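Local coordinates for protein Asp/Glu-specific dipeptidyl-peptidase (Flavobacterium psychrophilum, PDB 5JXF) that removes dipeptides from the N-terminus of oligopeptides as a serine peptidase of family S46, strictly requiring aspartate or glutamate at the P1 position, at residues Phe266-Asp278 against His718-Lys730. Sequence-based numbering, arbitrary orientation.
Sequences FLPVSLDGVQEDD and HLINEMKLVHPKK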
ATOM      1  N   PHE A 266     -27.707  22.648  20.343  1.00 44.25           N
ATOM      2  CA  PHE A 266     -27.431  21.830  19.185  1.00 42.52           C
ATOM      3  C   PHE A 266     -26.301  22.497  18.441  1.00 43.92           C
ATOM      4  O   PHE A 266     -26.089  23.690  18.604  1.00 40.02           O
ATOM      5  CB  PHE A 266     -28.672  21.653  18.305  1.00 44.05           C
ATOM      6  CG  PHE A 266     -29.107  22.898  17.593  1.00 53.10           C
ATOM      7  CD1 PHE A 266     -29.902  23.843  18.232  1.00 42.22           C
ATOM      8  CD2 PHE A 266     -28.733  23.114  16.270  1.00 55.85           C
ATOM      9  CE1 PHE A 266     -30.309  24.980  17.567  1.00 44.03           C
ATOM     10  CE2 PHE A 266     -29.137  24.246  15.601  1.00 54.70           C
ATOM     11  CZ  PHE A 266     -29.924  25.185  16.242  1.00 47.66           C
ATOM     12  N   LEU A 267     -25.552  21.717  17.662  1.00 36.96           N
ATOM     13  CA  LEU A 267     -24.347  22.223  17.033  1.00 42.17           C
ATOM     14  C   LEU A 267     -24.695  22.803  15.691  1.00 40.24           C
ATOM     15  O   LEU A 267     -25.303  22.123  14.855  1.00 38.12           O
ATOM     16  CB  LEU A 267     -23.293  21.111  16.875  1.00 38.67           C
ATOM     17  CG  LEU A 267     -22.917  20.359  18.152  1.00 43.35           C
ATOM     18  CD1 LEU A 267     -22.031  19.161  17.833  1.00 40.23           C
ATOM     19  CD2 LEU A 267     -22.216  21.279  19.103  1.00 43.06           C
ATOM     20  N   PRO A 268     -24.344  24.076  15.478  1.00 38.98           N
ATOM     21  CA  PRO A 268     -24.436  24.574  14.106  1.00 39.09           C
ATOM     22  C   PRO A 268     -23.368  23.834  13.277  1.00 43.72           C
ATOM     23  O   PRO A 268     -22.374  23.394  13.861  1.00 45.20           O
ATOM     24  CB  PRO A 268     -24.114  26.062  14.235  1.00 39.15           C
ATOM     25  CG  PRO A 268     -24.139  26.366  15.711  1.00 46.41           C
ATOM     26  CD  PRO A 268     -23.781  25.078  16.391  1.00 48.26           C
ATOM     27  N   VAL A 269     -23.603  23.690  11.974  1.00 45.56           N
ATOM     28  CA  VAL A 269     -22.715  22.978  11.077  1.00 48.54           C
ATOM     29  C   VAL A 269     -22.019  23.960  10.145  1.00 49.51           C
ATOM     30  O   VAL A 269     -22.675  24.697   9.416  1.00 48.17           O
ATOM     31  CB  VAL A 269     -23.475  21.935  10.223  1.00 48.04           C
ATOM     32  CG1 VAL A 269     -22.520  21.256   9.272  1.00 43.60           C
ATOM     33  CG2 VAL A 269     -24.173  20.914  11.118  1.00 46.59           C
ATOM     34  N   SER A 270     -20.693  23.968  10.182  1.00 49.29           N
ATOM     35  CA  SER A 270     -19.900  24.858   9.338  1.00 49.25           C
ATOM     36  C   SER A 270     -19.863  24.450   7.854  1.00 50.68           C
ATOM     37  O   SER A 270     -19.848  23.264   7.541  1.00 46.34           O
ATOM     38  CB  SER A 270     -18.472  24.929   9.867  1.00 44.85           C
ATOM     39  OG  SER A 270     -17.651  25.646   8.965  1.00 44.80           O
ATOM     40  N   LEU A 271     -19.854  25.435   6.952  1.00 51.65           N
ATOM     41  CA  LEU A 271     -19.697  25.184   5.505  1.00 52.53           C
ATOM     42  C   LEU A 271     -18.381  25.740   4.977  1.00 46.41           C
ATOM     43  O   LEU A 271     -18.157  25.737   3.780  1.00 53.05           O
ATOM     44  CB  LEU A 271     -20.839  25.811   4.698  1.00 55.65           C
ATOM     45  CG  LEU A 271     -22.248  25.229   4.705  1.00 55.98           C
ATOM     46  CD1 LEU A 271     -23.246  26.256   4.177  1.00 54.43           C
ATOM     47  CD2 LEU A 271     -22.309  23.980   3.886  1.00 58.36           C
ATOM     48  N   ASP A 272     -17.531  26.228   5.875  1.00 50.05           N
ATOM     49  CA  ASP A 272     -16.294  26.902   5.511  1.00 54.86           C
ATOM     50  C   ASP A 272     -15.108  25.962   5.601  1.00 53.74           C
ATOM     51  O   ASP A 272     -13.970  26.391   5.445  1.00 49.58           O
ATOM     52  CB  ASP A 272     -16.046  28.120   6.409  1.00 58.14           C
ATOM     53  CG  ASP A 272     -16.969  29.290   6.079  1.00 60.07           C
ATOM     54  OD1 ASP A 272     -17.868  29.123   5.215  1.00 55.80           O
ATOM     55  OD2 ASP A 272     -16.800  30.374   6.691  1.00 64.90           O
ATOM     56  N   GLY A 273     -15.387  24.695   5.902  1.00 51.07           N
ATOM     57  CA  GLY A 273     -14.380  23.648   5.899  1.00 51.76           C
ATOM     58  C   GLY A 273     -13.220  23.742   6.872  1.00 47.93           C
ATOM     59  O   GLY A 273     -13.216  24.557   7.800  1.00 50.41           O
ATOM     60  N   VAL A 274     -12.230  22.878   6.647  1.00 46.05           N
ATOM     61  CA  VAL A 274     -11.054  22.789   7.503  1.00 42.07           C
ATOM     62  C   VAL A 274      -9.761  22.950   6.719  1.00 46.88           C
ATOM     63  O   VAL A 274      -9.623  22.409   5.621  1.00 46.49           O
ATOM     64  CB  VAL A 274     -10.983  21.443   8.230  1.00 41.54           C
ATOM     65  CG1 VAL A 274     -12.128  21.318   9.295  1.00 40.49           C
ATOM     66  CG2 VAL A 274     -11.082  20.317   7.226  1.00 40.58           C
ATOM     67  N   GLN A 275      -8.809  23.666   7.306  1.00 48.92           N
ATOM     68  CA  GLN A 275      -7.474  23.777   6.746  1.00 61.05           C
ATOM     69  C   GLN A 275      -6.502  23.285   7.809  1.00 53.68           C
ATOM     70  O   GLN A 275      -6.811  23.330   9.004  1.00 49.31           O
ATOM     71  CB  GLN A 275      -7.171  25.226   6.317  1.00 63.22           C
ATOM     72  CG  GLN A 275      -5.694  25.499   6.015  1.00 71.33           C
ATOM     73  CD  GLN A 275      -5.427  26.920   5.539  1.00 83.12           C
ATOM     74  OE1 GLN A 275      -6.067  27.870   5.994  1.00 86.61           O
ATOM     75  NE2 GLN A 275      -4.451  27.073   4.638  1.00 89.45           N
ATOM     76  N   GLU A 276      -5.356  22.785   7.362  1.00 48.97           N
ATOM     77  CA  GLU A 276      -4.253  22.372   8.222  1.00 47.11           C
ATOM     78  C   GLU A 276      -3.982  23.392   9.325  1.00 57.06           C
ATOM     79  O   GLU A 276      -4.036  24.591   9.083  1.00 57.04           O
ATOM     80  CB  GLU A 276      -2.975  22.152   7.357  1.00 48.59           C
ATOM     81  CG  GLU A 276      -1.707  21.761   8.129  1.00 50.88           C
ATOM     82  CD  GLU A 276      -0.556  21.287   7.199  1.00 63.90           C
ATOM     83  OE1 GLU A 276      -0.667  21.480   5.965  1.00 58.10           O
ATOM     84  OE2 GLU A 276       0.443  20.716   7.703  1.00 55.24           O
ATOM     85  N   ASP A 277      -3.683  22.887  10.521  1.00 59.20           N
ATOM     86  CA  ASP A 277      -3.466  23.673  11.739  1.00 53.80           C
ATOM     87  C   ASP A 277      -4.756  24.224  12.373  1.00 48.50           C
ATOM     88  O   ASP A 277      -4.675  24.891  13.386  1.00 48.07           O
ATOM     89  CB  ASP A 277      -2.520  24.848  11.490  1.00 56.41           C
ATOM     90  CG  ASP A 277      -1.132  24.411  11.094  1.00 67.48           C
ATOM     91  OD1 ASP A 277      -0.687  23.333  11.546  1.00 73.20           O
ATOM     92  OD2 ASP A 277      -0.489  25.155  10.321  1.00 76.19           O
ATOM     93  N   ASP A 278      -5.914  23.997  11.764  1.00 46.29           N
ATOM     94  CA  ASP A 278      -7.169  24.386  12.409  1.00 54.26           C
ATOM     95  C   ASP A 278      -7.300  23.664  13.736  1.00 48.10           C
ATOM     96  O   ASP A 278      -7.108  22.449  13.809  1.00 49.00           O
ATOM     97  CB  ASP A 278      -8.390  24.071  11.547  1.00 54.76           C
ATOM     98  CG  ASP A 278      -8.661  25.131  10.499  1.00 54.13           C
ATOM     99  OD1 ASP A 278      -7.963  26.168  10.490  1.00 51.20           O
ATOM    100  OD2 ASP A 278      -9.609  24.933   9.708  1.00 53.86           O
ATOM    101  N   HIS A 718     -34.583  18.401   3.138  1.00 59.29           N
ATOM    102  CA  HIS A 718     -35.458  18.783   4.249  1.00 63.86           C
ATOM    103  C   HIS A 718     -34.758  18.574   5.596  1.00 56.20           C
ATOM    104  O   HIS A 718     -34.970  19.340   6.527  1.00 56.52           O
ATOM    105  CB  HIS A 718     -36.780  18.006   4.211  1.00 65.26           C
ATOM    106  CG  HIS A 718     -36.616  16.526   4.367  1.00 70.81           C
ATOM    107  ND1 HIS A 718     -36.068  15.729   3.385  1.00 72.24           N
ATOM    108  CD2 HIS A 718     -36.919  15.699   5.398  1.00 69.76           C
ATOM    109  CE1 HIS A 718     -36.045  14.474   3.801  1.00 73.07           C
ATOM    110  NE2 HIS A 718     -36.555  14.429   5.020  1.00 73.16           N
ATOM    111  N   LEU A 719     -33.893  17.564   5.686  1.00 51.40           N
ATOM    112  CA  LEU A 719     -33.138  17.367   6.916  1.00 53.78           C
ATOM    113  C   LEU A 719     -32.132  18.493   7.101  1.00 64.72           C
ATOM    114  O   LEU A 719     -31.824  18.881   8.230  1.00 66.13           O
ATOM    115  CB  LEU A 719     -32.438  16.019   6.919  1.00 53.59           C
ATOM    116  CG  LEU A 719     -33.389  14.848   6.710  1.00 58.81           C
ATOM    117  CD1 LEU A 719     -32.586  13.559   6.591  1.00 61.11           C
ATOM    118  CD2 LEU A 719     -34.413  14.769   7.853  1.00 61.98           C
ATOM    119  N   ILE A 720     -31.638  19.039   5.995  1.00 60.47           N
ATOM    120  CA  ILE A 720     -30.688  20.138   6.078  1.00 53.65           C
ATOM    121  C   ILE A 720     -31.359  21.427   6.538  1.00 51.63           C
ATOM    122  O   ILE A 720     -30.786  22.191   7.313  1.00 65.99           O
ATOM    123  CB  ILE A 720     -29.999  20.382   4.729  1.00 64.09           C
ATOM    124  CG1 ILE A 720     -29.257  19.117   4.300  1.00 65.13           C
ATOM    125  CG2 ILE A 720     -29.062  21.587   4.811  1.00 63.19           C
ATOM    126  CD1 ILE A 720     -28.258  19.349   3.217  1.00 67.02           C
ATOM    127  N   ASN A 721     -32.576  21.662   6.062  1.00 53.74           N
ATOM    128  CA  ASN A 721     -33.315  22.869   6.417  1.00 53.56           C
ATOM    129  C   ASN A 721     -33.483  22.979   7.928  1.00 57.51           C
ATOM    130  O   ASN A 721     -33.664  24.069   8.469  1.00 57.76           O
ATOM    131  CB  ASN A 721     -34.683  22.889   5.721  1.00 54.13           C
ATOM    132  CG  ASN A 721     -34.569  23.060   4.206  1.00 66.22           C
ATOM    133  OD1 ASN A 721     -33.609  23.653   3.710  1.00 74.61           O
ATOM    134  ND2 ASN A 721     -35.557  22.556   3.471  1.00 63.43           N
ATOM    135  N   GLU A 722     -33.392  21.826   8.586  1.00 52.17           N
ATOM    136  CA  GLU A 722     -33.504  21.685  10.034  1.00 57.37           C
ATOM    137  C   GLU A 722     -32.245  22.192  10.735  1.00 56.82           C
ATOM    138  O   GLU A 722     -32.280  22.543  11.905  1.00 52.37           O
ATOM    139  CB  GLU A 722     -33.734  20.212  10.373  1.00 57.40           C
ATOM    140  CG  GLU A 722     -34.580  19.915  11.550  1.00 72.63           C
ATOM    141  CD  GLU A 722     -34.743  18.418  11.741  1.00 75.40           C
ATOM    142  OE1 GLU A 722     -35.101  17.725  10.768  1.00 74.97           O
ATOM    143  OE2 GLU A 722     -34.477  17.934  12.861  1.00 75.94           O
ATOM    144  N   MET A 723     -31.121  22.217  10.025  1.00 45.05           N
ATOM    145  CA  MET A 723     -29.864  22.558  10.687  1.00 41.22           C
ATOM    146  C   MET A 723     -29.594  24.058  10.635  1.00 46.44           C
ATOM    147  O   MET A 723     -30.268  24.795   9.936  1.00 47.92           O
ATOM    148  CB  MET A 723     -28.703  21.796  10.061  1.00 43.72           C
ATOM    149  CG  MET A 723     -28.909  20.288   9.969  1.00 47.44           C
ATOM    150  SD  MET A 723     -27.634  19.572   8.911  1.00 55.71           S
ATOM    151  CE  MET A 723     -28.476  18.108   8.320  1.00 40.64           C
ATOM    152  N   LYS A 724     -28.620  24.513  11.404  1.00 48.96           N
ATOM    153  CA  LYS A 724     -28.156  25.879  11.274  1.00 48.97           C
ATOM    154  C   LYS A 724     -26.780  25.871  10.590  1.00 50.94           C
ATOM    155  O   LYS A 724     -25.770  25.582  11.216  1.00 50.77           O
ATOM    156  CB  LYS A 724     -28.093  26.563  12.634  1.00 47.64           C
ATOM    157  CG  LYS A 724     -27.489  27.963  12.582  1.00 52.28           C
ATOM    158  CD  LYS A 724     -27.516  28.602  13.956  1.00 59.74           C
ATOM    159  CE  LYS A 724     -27.062  30.049  13.920  1.00 65.64           C
ATOM    160  NZ  LYS A 724     -27.180  30.660  15.272  1.00 70.42           N
ATOM    161  N   LEU A 725     -26.766  26.165   9.293  1.00 51.42           N
ATOM    162  CA  LEU A 725     -25.539  26.207   8.503  1.00 50.65           C
ATOM    163  C   LEU A 725     -24.852  27.542   8.712  1.00 45.10           C
ATOM    164  O   LEU A 725     -25.488  28.579   8.595  1.00 47.97           O
ATOM    165  CB  LEU A 725     -25.864  25.984   7.028  1.00 52.18           C
ATOM    166  CG  LEU A 725     -26.644  24.695   6.759  1.00 57.75           C
ATOM    167  CD1 LEU A 725     -26.857  24.508   5.272  1.00 62.86           C
ATOM    168  CD2 LEU A 725     -25.915  23.480   7.352  1.00 51.12           C
ATOM    169  N   VAL A 726     -23.574  27.531   9.063  1.00 41.91           N
ATOM    170  CA  VAL A 726     -22.878  28.787   9.366  1.00 44.73           C
ATOM    171  C   VAL A 726     -21.549  28.930   8.615  1.00 51.00           C
ATOM    172  O   VAL A 726     -21.000  27.946   8.111  1.00 48.48           O
ATOM    173  CB  VAL A 726     -22.598  28.928  10.870  1.00 44.21           C
ATOM    174  CG1 VAL A 726     -23.910  29.121  11.638  1.00 46.25           C
ATOM    175  CG2 VAL A 726     -21.836  27.710  11.405  1.00 41.65           C
ATOM    176  N   HIS A 727     -21.036  30.159   8.575  1.00 54.41           N
ATOM    177  CA  HIS A 727     -19.784  30.489   7.885  1.00 51.68           C
ATOM    178  C   HIS A 727     -18.765  31.183   8.790  1.00 50.81           C
ATOM    179  O   HIS A 727     -18.527  32.377   8.644  1.00 60.28           O
ATOM    180  CB  HIS A 727     -20.059  31.400   6.696  1.00 51.76           C
ATOM    181  CG  HIS A 727     -20.951  30.798   5.659  1.00 55.47           C
ATOM    182  ND1 HIS A 727     -20.474  30.010   4.635  1.00 57.39           N
ATOM    183  CD2 HIS A 727     -22.286  30.907   5.461  1.00 60.19           C
ATOM    184  CE1 HIS A 727     -21.478  29.639   3.863  1.00 60.62           C
ATOM    185  NE2 HIS A 727     -22.589  30.169   4.342  1.00 66.02           N
ATOM    186  N   PRO A 728     -18.136  30.433   9.703  1.00 53.02           N
ATOM    187  CA  PRO A 728     -17.198  30.994  10.685  1.00 57.31           C
ATOM    188  C   PRO A 728     -15.908  31.570  10.110  1.00 59.24           C
ATOM    189  O   PRO A 728     -15.212  32.292  10.816  1.00 62.05           O
ATOM    190  CB  PRO A 728     -16.868  29.790  11.573  1.00 53.14           C
ATOM    191  CG  PRO A 728     -17.088  28.627  10.707  1.00 47.65           C
ATOM    192  CD  PRO A 728     -18.261  28.976   9.846  1.00 50.18           C
ATOM    193  N   LYS A 729     -15.561  31.245   8.874  1.00 67.43           N
ATOM    194  CA  LYS A 729     -14.291  31.729   8.344  1.00 66.74           C
ATOM    195  C   LYS A 729     -14.503  33.005   7.531  1.00 73.36           C
ATOM    196  O   LYS A 729     -13.559  33.588   7.006  1.00 68.67           O
ATOM    197  CB  LYS A 729     -13.604  30.635   7.519  1.00 59.26           C
ATOM    198  CG  LYS A 729     -13.169  29.435   8.367  1.00 58.42           C
ATOM    199  CD  LYS A 729     -12.193  28.528   7.638  1.00 53.23           C
ATOM    200  CE  LYS A 729     -11.503  27.551   8.574  1.00 50.36           C
ATOM    201  NZ  LYS A 729     -10.413  26.739   7.875  1.00 48.32           N
ATOM    202  N   LYS A 730     -15.752  33.451   7.466  1.00 78.31           N
ATOM    203  CA  LYS A 730     -16.096  34.650   6.719  1.00 81.79           C
ATOM    204  C   LYS A 730     -16.063  35.893   7.600  1.00 82.85           C
ATOM    205  O   LYS A 730     -15.051  36.592   7.643  1.00 88.79           O
ATOM    206  CB  LYS A 730     -17.474  34.496   6.075  1.00 85.40           C
ATOM    207  CG  LYS A 730     -17.469  33.705   4.761  1.00 83.30           C
ATOM    208  CD  LYS A 730     -18.731  34.005   3.938  1.00 87.68           C
ATOM    209  CE  LYS A 730     -19.140  35.493   4.002  1.00 91.63           C
ATOM    210  NZ  LYS A 730     -18.028  36.444   3.668  1.00 99.31           N
TER
HETATM  211  O   HOH W   1     -27.108  22.492  13.035  1.00 41.92           O
HETATM  212  O   HOH W   2     -11.431  26.129   5.232  1.00 55.41           O
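The His727 imidazole is held at its edge by the Asp272 carboxylate: ND1 donates to OD1 over 2.8 Å, with OD1 only 14° out of the ring plane and met on its syn side. Carboxylate and ring planes stand 42° apart, while Leu271 CD1 approaches the ring obliquely, 3.8 Å from His727 CE1. At the edge of the Phe266 ring lie Lys724 CB and, in plane, a water that joins Leu267 O to Lys724 N. The second Asp272 oxygen, OD2, takes Lys729 N at 2.7 Å on its anti lone pair. With CG anti to the carbonyl carbon (chi1 -74°), the Asp272 carboxylate is directed toward the type I turn His727-Lys730, where both oxygens are used. Were Asp272 an alanine, His727 ND1 and Lys729 N would probably lose their shared acceptor group, leaving the imidazole freer to rotate. Lys729 then runs on in extended form past Asp272 CB, and its NZ reaches the syn lone pair of Asp278 OD2 in a 2.7 Å salt bridge. That oxygen also accepts Gln275 N from above the carboxylate plane, so it serves two donors; a second water links Lys729 NZ to Asp272 O. Upstream, Val269 and Ser270 pair in parallel with Leu725 and Val726, as three backbone bonds attest: Val269 N to Lys724 O, Val726 N to Val269 O, and Leu271 N to Val726 O. Val269 CB packs against Leu725 CD2 at 4.1 Å, whereas Pro728 CG lies 3.5 Å from Ser270 OG, which accepts from Asp272 N in an ST turn. This two-stranded parallel sheet joins the C-terminal segment to 266-278 at the periphery, away from the catalytic site: Val269 and Met723 rest on helix 703-713, Ser270 on strand 673-680, and Phe266 on strand 85-89.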